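Local atomic coordinates of tryptophan halogenase superfamily (Brevundimonas sp. BAL3, PDB entry 6FRL), a protein that probably uses reduced flavin to halogenate electron-rich aromatic substrates, with a preference for bromination over chlorination. Residues W93-Y107 against F445-F457. Residues are numbered along the deposited sequence; the frame is centred on the assembly and turned at random.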
loop_
_atom_site.group_PDB
_atom_site.type_symbol
_atom_site.label_atom_id
_atom_site.label_comp_id
_atom_site.label_asym_id
_atom_site.label_seq_id
_atom_site.Cartn_x
_atom_site.Cartn_y
_atom_site.Cartn_z
ATOM N N TRP B 93 -17.127 1.962 27.201
ATOM C CA TRP B 93 -16.135 0.857 27.022
ATOM C C TRP B 93 -14.965 0.959 28.013
ATOM O O TRP B 93 -14.250 -0.023 28.248
ATOM C CB TRP B 93 -15.613 0.757 25.563
ATOM C CG TRP B 93 -16.644 0.245 24.600
ATOM C CD1 TRP B 93 -17.807 0.880 24.226
ATOM C CD2 TRP B 93 -16.647 -1.026 23.927
ATOM N NE1 TRP B 93 -18.522 0.077 23.356
ATOM C CE2 TRP B 93 -17.837 -1.093 23.163
ATOM C CE3 TRP B 93 -15.769 -2.113 23.897
ATOM C CZ2 TRP B 93 -18.154 -2.196 22.379
ATOM C CZ3 TRP B 93 -16.087 -3.208 23.100
ATOM C CH2 TRP B 93 -17.260 -3.243 22.358
ATOM N N SER B 94 -14.768 2.157 28.560
ATOM C CA SER B 94 -13.697 2.423 29.524
ATOM C C SER B 94 -14.200 2.593 30.982
ATOM O O SER B 94 -13.404 2.874 31.871
ATOM C CB SER B 94 -12.888 3.653 29.072
ATOM O OG SER B 94 -12.000 3.327 28.020
ATOM N N GLY B 95 -15.495 2.363 31.219
ATOM C CA GLY B 95 -16.163 2.646 32.475
ATOM C C GLY B 95 -17.288 3.656 32.275
ATOM O O GLY B 95 -17.256 4.418 31.302
ATOM N N PRO B 96 -18.294 3.661 33.179
ATOM C CA PRO B 96 -19.400 4.616 33.186
ATOM C C PRO B 96 -19.059 6.058 32.785
ATOM O O PRO B 96 -18.168 6.677 33.381
ATOM C CB PRO B 96 -19.862 4.561 34.644
ATOM C CG PRO B 96 -19.707 3.119 34.996
ATOM C CD PRO B 96 -18.586 2.565 34.129
ATOM N N GLY B 97 -19.764 6.555 31.763
ATOM C CA GLY B 97 -19.568 7.897 31.242
ATOM C C GLY B 97 -18.514 8.047 30.147
ATOM O O GLY B 97 -18.439 9.131 29.525
ATOM N N SER B 98 -17.691 7.011 29.892
ATOM C CA SER B 98 -16.673 7.110 28.841
ATOM C C SER B 98 -17.367 7.346 27.478
ATOM O O SER B 98 -18.490 6.907 27.253
ATOM C CB SER B 98 -15.776 5.871 28.784
ATOM O OG SER B 98 -16.421 4.764 28.153
ATOM N N ASP B 99 -16.687 8.063 26.595
ATOM C CA ASP B 99 -17.311 8.628 25.408
ATOM C C ASP B 99 -16.234 9.075 24.389
ATOM O O ASP B 99 -15.511 10.048 24.653
ATOM C CB ASP B 99 -18.195 9.799 25.850
ATOM C CG ASP B 99 -19.027 10.408 24.719
ATOM O OD1 ASP B 99 -18.826 10.086 23.525
ATOM O OD2 ASP B 99 -19.894 11.258 25.043
ATOM N N PHE B 100 -16.123 8.344 23.265
ATOM C CA PHE B 100 -15.318 8.771 22.134
ATOM C C PHE B 100 -15.962 8.454 20.772
ATOM O O PHE B 100 -16.848 7.616 20.684
ATOM C CB PHE B 100 -13.881 8.239 22.248
ATOM C CG PHE B 100 -13.706 6.801 21.828
ATOM C CD1 PHE B 100 -13.877 5.766 22.755
ATOM C CD2 PHE B 100 -13.325 6.475 20.510
ATOM C CE1 PHE B 100 -13.705 4.436 22.378
ATOM C CE2 PHE B 100 -13.155 5.142 20.123
ATOM C CZ PHE B 100 -13.344 4.112 21.055
ATOM N N ILE B 101 -15.554 9.183 19.731
ATOM C CA ILE B 101 -16.060 8.974 18.363
ATOM C C ILE B 101 -14.920 8.558 17.397
ATOM O O ILE B 101 -13.895 9.283 17.272
ATOM C CB ILE B 101 -16.758 10.244 17.794
ATOM C CG1 ILE B 101 -18.021 10.549 18.572
ATOM C CG2 ILE B 101 -17.166 10.024 16.356
ATOM C CD1 ILE B 101 -18.693 11.886 18.237
ATOM N N HIS B 102 -15.142 7.443 16.690
ATOM C CA HIS B 102 -14.297 7.019 15.549
ATOM C C HIS B 102 -14.865 7.601 14.291
ATOM O O HIS B 102 -15.889 7.135 13.805
ATOM C CB HIS B 102 -14.229 5.480 15.431
ATOM C CG HIS B 102 -13.466 4.991 14.236
ATOM N ND1 HIS B 102 -13.567 3.692 13.771
ATOM C CD2 HIS B 102 -12.626 5.633 13.388
ATOM C CE1 HIS B 102 -12.841 3.566 12.675
ATOM N NE2 HIS B 102 -12.243 4.725 12.435
ATOM N N PRO B 103 -14.218 8.638 13.758
ATOM C CA PRO B 103 -14.717 9.306 12.569
ATOM C C PRO B 103 -14.127 8.750 11.277
ATOM O O PRO B 103 -13.203 7.959 11.326
ATOM C CB PRO B 103 -14.201 10.724 12.783
ATOM C CG PRO B 103 -12.827 10.497 13.355
ATOM C CD PRO B 103 -13.020 9.333 14.269
ATOM N N PHE B 104 -14.600 9.247 10.148
ATOM C CA PHE B 104 -13.914 9.067 8.849
ATOM C C PHE B 104 -13.088 10.314 8.565
ATOM O O PHE B 104 -13.584 11.261 7.940
ATOM C CB PHE B 104 -14.927 8.812 7.735
ATOM C CG PHE B 104 -15.963 7.795 8.099
ATOM C CD1 PHE B 104 -15.591 6.487 8.340
ATOM C CD2 PHE B 104 -17.318 8.138 8.213
ATOM C CE1 PHE B 104 -16.542 5.526 8.679
ATOM C CE2 PHE B 104 -18.269 7.174 8.546
ATOM C CZ PHE B 104 -17.875 5.876 8.781
ATOM N N GLY B 105 -11.855 10.332 9.072
ATOM C CA GLY B 105 -10.937 11.438 8.843
ATOM C C GLY B 105 -9.622 11.280 9.600
ATOM O O GLY B 105 -9.485 10.410 10.485
ATOM N N LEU B 106 -8.662 12.142 9.262
ATOM C CA LEU B 106 -7.419 12.265 10.029
ATOM C C LEU B 106 -7.560 13.287 11.182
ATOM O O LEU B 106 -8.562 14.022 11.251
ATOM C CB LEU B 106 -6.254 12.676 9.129
ATOM C CG LEU B 106 -6.076 11.992 7.773
ATOM C CD1 LEU B 106 -4.840 12.598 7.073
ATOM C CD2 LEU B 106 -6.004 10.496 7.979
ATOM N N TYR B 107 -6.553 13.281 12.074
ATOM C CA TYR B 107 -6.435 14.207 13.207
ATOM C C TYR B 107 -5.374 15.276 12.971
ATOM O O TYR B 107 -4.226 14.970 12.694
ATOM C CB TYR B 107 -6.064 13.446 14.476
ATOM C CG TYR B 107 -7.141 12.525 14.957
ATOM C CD1 TYR B 107 -8.184 12.986 15.760
ATOM C CD2 TYR B 107 -7.143 11.185 14.597
ATOM C CE1 TYR B 107 -9.183 12.113 16.205
ATOM C CE2 TYR B 107 -8.138 10.322 15.043
ATOM C CZ TYR B 107 -9.151 10.783 15.823
ATOM O OH TYR B 107 -10.116 9.935 16.252
ATOM N N PHE B 445 -9.017 -0.640 7.412
ATOM C CA PHE B 445 -8.878 0.464 8.335
ATOM C C PHE B 445 -7.473 1.007 8.343
ATOM O O PHE B 445 -6.526 0.288 8.606
ATOM C CB PHE B 445 -9.287 -0.003 9.735
ATOM C CG PHE B 445 -10.730 -0.368 9.803
ATOM C CD1 PHE B 445 -11.691 0.633 9.836
ATOM C CD2 PHE B 445 -11.126 -1.685 9.686
ATOM C CE1 PHE B 445 -13.038 0.320 9.818
ATOM C CE2 PHE B 445 -12.468 -2.001 9.700
ATOM C CZ PHE B 445 -13.431 -0.988 9.761
ATOM N N HIS B 446 -7.357 2.296 8.072
ATOM C CA HIS B 446 -6.064 2.946 7.875
ATOM C C HIS B 446 -5.545 3.493 9.212
ATOM O O HIS B 446 -6.251 3.447 10.205
ATOM C CB HIS B 446 -6.212 4.021 6.774
ATOM C CG HIS B 446 -6.694 3.466 5.454
ATOM N ND1 HIS B 446 -7.954 3.722 4.955
ATOM C CD2 HIS B 446 -6.104 2.623 4.564
ATOM C CE1 HIS B 446 -8.114 3.084 3.810
ATOM N NE2 HIS B 446 -7.012 2.400 3.558
ATOM N N PRO B 447 -4.294 3.965 9.271
ATOM C CA PRO B 447 -3.723 4.395 10.559
ATOM C C PRO B 447 -4.579 5.325 11.472
ATOM O O PRO B 447 -4.586 5.142 12.707
ATOM C CB PRO B 447 -2.438 5.099 10.103
ATOM C CG PRO B 447 -1.977 4.215 8.989
ATOM C CD PRO B 447 -3.246 3.938 8.228
ATOM N N ALA B 448 -5.304 6.284 10.886
ATOM C CA ALA B 448 -6.124 7.201 11.713
ATOM C C ALA B 448 -7.252 6.473 12.478
ATOM O O ALA B 448 -7.673 6.904 13.563
ATOM C CB ALA B 448 -6.681 8.345 10.886
ATOM N N SER B 449 -7.734 5.362 11.926
ATOM C CA SER B 449 -8.753 4.596 12.624
ATOM C C SER B 449 -8.183 3.838 13.809
ATOM O O SER B 449 -8.873 3.655 14.813
ATOM C CB SER B 449 -9.467 3.654 11.650
ATOM O OG SER B 449 -10.325 4.420 10.825
ATOM N N TRP B 450 -6.943 3.373 13.675
ATOM C CA TRP B 450 -6.232 2.684 14.770
ATOM C C TRP B 450 -5.953 3.665 15.916
ATOM O O TRP B 450 -6.196 3.359 17.090
ATOM C CB TRP B 450 -4.929 2.015 14.236
ATOM C CG TRP B 450 -5.245 0.817 13.391
ATOM C CD1 TRP B 450 -5.552 0.817 12.068
ATOM C CD2 TRP B 450 -5.367 -0.542 13.829
ATOM N NE1 TRP B 450 -5.834 -0.458 11.639
ATOM C CE2 TRP B 450 -5.744 -1.311 12.704
ATOM C CE3 TRP B 450 -5.214 -1.186 15.070
ATOM C CZ2 TRP B 450 -5.962 -2.692 12.775
ATOM C CZ3 TRP B 450 -5.412 -2.565 15.137
ATOM C CH2 TRP B 450 -5.780 -3.299 13.997
ATOM N N LEU B 451 -5.460 4.853 15.531
ATOM C CA LEU B 451 -5.286 6.001 16.427
ATOM C C LEU B 451 -6.540 6.320 17.229
ATOM O O LEU B 451 -6.454 6.526 18.432
ATOM C CB LEU B 451 -4.851 7.232 15.654
ATOM C CG LEU B 451 -4.507 8.508 16.431
ATOM C CD1 LEU B 451 -3.543 8.264 17.589
ATOM C CD2 LEU B 451 -3.892 9.553 15.497
ATOM N N ALA B 452 -7.701 6.337 16.571
ATOM C CA ALA B 452 -8.973 6.640 17.258
ATOM C C ALA B 452 -9.275 5.630 18.366
ATOM O O ALA B 452 -9.808 5.977 19.432
ATOM C CB ALA B 452 -10.128 6.689 16.267
ATOM N N ILE B 453 -8.946 4.369 18.106
ATOM C CA ILE B 453 -9.187 3.330 19.094
ATOM C C ILE B 453 -8.134 3.399 20.220
ATOM O O ILE B 453 -8.492 3.358 21.411
ATOM C CB ILE B 453 -9.268 1.945 18.423
ATOM C CG1 ILE B 453 -10.369 1.942 17.315
ATOM C CG2 ILE B 453 -9.515 0.848 19.466
ATOM C CD1 ILE B 453 -11.728 2.506 17.700
ATOM N N TYR B 454 -6.853 3.567 19.858
ATOM C CA TYR B 454 -5.818 3.689 20.890
ATOM C C TYR B 454 -6.180 4.837 21.839
ATOM O O TYR B 454 -6.245 4.639 23.057
ATOM C CB TYR B 454 -4.416 3.876 20.301
ATOM C CG TYR B 454 -3.850 2.663 19.561
ATOM C CD1 TYR B 454 -3.849 1.409 20.134
ATOM C CD2 TYR B 454 -3.276 2.796 18.285
ATOM C CE1 TYR B 454 -3.304 0.305 19.455
ATOM C CE2 TYR B 454 -2.743 1.718 17.597
ATOM C CZ TYR B 454 -2.760 0.469 18.182
ATOM O OH TYR B 454 -2.219 -0.619 17.532
ATOM N N ASP B 455 -6.500 5.993 21.270
ATOM C CA ASP B 455 -6.852 7.157 22.068
ATOM C C ASP B 455 -8.151 6.989 22.834
ATOM O O ASP B 455 -8.243 7.379 23.995
ATOM C CB ASP B 455 -6.922 8.422 21.209
ATOM C CG ASP B 455 -7.581 9.540 21.911
ATOM O OD1 ASP B 455 -6.920 10.074 22.816
ATOM O OD2 ASP B 455 -8.761 9.849 21.578
ATOM N N GLY B 456 -9.163 6.412 22.205
ATOM C CA GLY B 456 -10.451 6.140 22.889
ATOM C C GLY B 456 -10.341 5.260 24.129
ATOM O O GLY B 456 -11.053 5.472 25.109
ATOM N N PHE B 457 -9.452 4.264 24.087
ATOM C CA PHE B 457 -9.187 3.435 25.264
ATOM C C PHE B 457 -8.023 3.891 26.137
ATOM O O PHE B 457 -7.642 3.165 27.025
ATOM C CB PHE B 457 -8.979 1.980 24.853
ATOM C CG PHE B 457 -10.221 1.326 24.364
ATOM C CD1 PHE B 457 -11.096 0.737 25.253
ATOM C CD2 PHE B 457 -10.530 1.321 23.018
ATOM C CE1 PHE B 457 -12.239 0.116 24.790
ATOM C CE2 PHE B 457 -11.678 0.729 22.553
ATOM C CZ PHE B 457 -12.543 0.119 23.437
HETATM O O HOH W 1 -13.424 4.223 26.023
HETATM O O HOH W 2 -10.471 6.344 27.950
#
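Trp93 meets Phe457 through its CB, which lies 3.5 Å from Phe457 CE1, at the point where helix 447-456 gives out. One residue on, Ser94 reaches the same helix end through water: a molecule 2.6 Å from Ser94 OG donates to Gly456 O, one of the last carbonyls of the helix. Phe100 then illustrates how a glycine lets an aromatic ring settle on a helix backbone. Gly456 CA stands over the middle of the Phe100 ring, 3.5 Å from its centroid, in a CH-pi contact where any side chain would clash. A chi1 of 80° sets CG between the backbone N and the carbonyl carbon and so lays the ring flat against Gly456; its edge then faces the Phe457 ring, and Ile453 CD1 lies in its plane. A serine in place of Phe100 would probably open a gap over Gly456 and leave Phe457 without its edge-to-face partner. Farther along, His102 NE2 and Ser449 OG share a hydrogen bond of 2.5 Å, the hydroxyl lying in the imidazole plane; Glu351 takes ND1, so both ring nitrogens are engaged. Tyr107 closes the series, its CD2 3.7 Å from Leu451 CD2 and its hydroxyl against Ala452 CB. The strand 99-103, an outermost strand of its mixed sheet, pairs with 87-91 and runs antiparallel to helix 447-456 (174°), whose other sides pack on helices 376-402, 422-434 and 116-125.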